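Side-chain contact in glyoxalase family protein (Listeria monocytogenes, PDB 2P7Q), which catalyses the manganese-dependent hydration of fosfomycin, opening the epoxide of the antibiotic and so giving the bacterium resistance to it: residues E30-S34 and G35-F39. The protein carries 1 engineered substitution. Residues are numbered along the deposited sequence; the frame is centred on the assembly and turned at random.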
loop_
_atom_site.group_PDB
_atom_site.type_symbol
_atom_site.label_atom_id
_atom_site.label_comp_id
_atom_site.label_asym_id
_atom_site.label_seq_id
_atom_site.Cartn_x
_atom_site.Cartn_y
_atom_site.Cartn_z
ATOM N N GLU A 30 -3.898 5.631 -17.103
ATOM C CA GLU A 30 -2.482 5.567 -17.439
ATOM C C GLU A 30 -2.034 6.993 -17.746
ATOM O O GLU A 30 -2.699 7.709 -18.482
ATOM C CB GLU A 30 -2.255 4.656 -18.647
ATOM C CG GLU A 30 -0.811 4.580 -19.114
ATOM C CD GLU A 30 -0.567 3.458 -20.121
ATOM O OE1 GLU A 30 0.393 3.557 -20.906
ATOM O OE2 GLU A 30 -1.318 2.467 -20.122
ATOM N N ILE A 31 -0.915 7.410 -17.167
ATOM C CA ILE A 31 -0.432 8.764 -17.377
ATOM C C ILE A 31 1.001 8.764 -17.856
ATOM O O ILE A 31 1.538 9.802 -18.237
ATOM C CB ILE A 31 -0.498 9.584 -16.072
ATOM C CG1 ILE A 31 0.409 8.945 -15.018
ATOM C CG2 ILE A 31 -1.942 9.651 -15.561
ATOM C CD1 ILE A 31 0.473 9.714 -13.718
ATOM N N TYR A 32 1.626 7.598 -17.825
ATOM C CA TYR A 32 3.007 7.505 -18.254
ATOM C C TYR A 32 3.409 6.083 -18.599
ATOM O O TYR A 32 3.086 5.141 -17.878
ATOM C CB TYR A 32 3.938 8.041 -17.165
ATOM C CG TYR A 32 5.384 7.777 -17.473
ATOM C CD1 TYR A 32 6.084 8.588 -18.368
ATOM C CD2 TYR A 32 6.028 6.654 -16.959
ATOM C CE1 TYR A 32 7.388 8.279 -18.752
ATOM C CE2 TYR A 32 7.330 6.338 -17.337
ATOM C CZ TYR A 32 7.999 7.152 -18.237
ATOM O OH TYR A 32 9.263 6.814 -18.649
ATOM N N SER A 33 4.118 5.945 -19.716
ATOM C CA SER A 33 4.596 4.650 -20.184
ATOM C C SER A 33 6.061 4.836 -20.536
ATOM O O SER A 33 6.420 5.835 -21.148
ATOM C CB SER A 33 3.811 4.214 -21.423
ATOM O OG SER A 33 4.093 2.867 -21.764
ATOM N N SER A 34 6.911 3.898 -20.133
ATOM C CA SER A 34 8.325 4.013 -20.446
ATOM C C SER A 34 8.490 3.910 -21.957
ATOM O O SER A 34 9.487 4.374 -22.521
ATOM C CB SER A 34 9.133 2.915 -19.743
ATOM O OG SER A 34 8.678 1.622 -20.086
ATOM N N GLY A 35 7.500 3.306 -22.609
ATOM C CA GLY A 35 7.534 3.167 -24.054
ATOM C C GLY A 35 7.406 4.517 -24.741
ATOM O O GLY A 35 7.770 4.663 -25.909
ATOM N N ASP A 36 6.887 5.502 -24.011
ATOM C CA ASP A 36 6.707 6.863 -24.522
ATOM C C ASP A 36 8.061 7.476 -24.867
ATOM O O ASP A 36 8.177 8.694 -25.001
ATOM C CB ASP A 36 6.025 7.757 -23.470
ATOM C CG ASP A 36 4.617 7.291 -23.109
ATOM O OD1 ASP A 36 4.051 7.826 -22.124
ATOM O OD2 ASP A 36 4.078 6.402 -23.806
ATOM N N LYS A 37 9.082 6.633 -24.999
ATOM C CA LYS A 37 10.425 7.103 -25.316
ATOM C C LYS A 37 11.408 5.944 -25.469
ATOM O O LYS A 37 11.080 4.792 -25.175
ATOM C CB LYS A 37 10.916 8.037 -24.210
ATOM C CG LYS A 37 10.925 7.387 -22.838
ATOM C CD LYS A 37 11.489 8.314 -21.781
ATOM C CE LYS A 37 11.732 7.558 -20.491
ATOM N NZ LYS A 37 12.664 6.412 -20.712
ATOM N N THR A 38 12.614 6.259 -25.934
ATOM C CA THR A 38 13.662 5.261 -26.112
ATOM C C THR A 38 14.655 5.376 -24.955
ATOM O O THR A 38 14.867 6.465 -24.412
ATOM C CB THR A 38 14.375 5.473 -27.448
ATOM N N PHE A 39 15.254 4.248 -24.583
ATOM C CA PHE A 39 16.222 4.182 -23.485
ATOM C C PHE A 39 15.579 4.459 -22.129
ATOM O O PHE A 39 15.642 5.576 -21.607
ATOM C CB PHE A 39 17.368 5.156 -23.722
#
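A turn at the end of strand 29-33 folds Asp36 back onto Ser33. The backbone bond that closes the turn runs from Asp36 N to Ser33 O at 2.9 Å, with Ser34 and Gly35 at the corners, their backbone angles close to those of a type I beta turn; the donor stands well above the carbonyl plane. The carboxylate adds a second bond in the reverse sense: the N-H of Ser33 donates to Asp36 OD1 at 3.1 Å, meeting the oxygen from above the carboxylate plane. With CG beside its own backbone N (chi1 -63°), Asp36 lays the carboxylate back over Ser33, and OD2 packs against Ser33 CB, 3.2 Å away. This turn begins the loop to strand 44-49, the antiparallel neighbour of 29-33, itself the outermost strand, within this chain, of one four-stranded sheet of the glyoxalase (vicinal oxygen chelate) fold. Just before the turn, a classic beta bulge sets Ile31 and Tyr32 together opposite Phe46. At the corner Ser34 OG hydrogen-bonds the backbone N of Glu44, whose side chain is the likely proton acceptor of the active site. The chain of Lys37 brings CE to 3.2 Å from Tyr32 OH, at the ring's edge and near its plane; the bend at chi4 (58°) then turns NZ to a weak bond with Phe39 O. Tyr32 also packs on Leu128 of the second subunit. The Tyr32 side chain lies about 8 Å from the bound dihydroxypropylphosphonate.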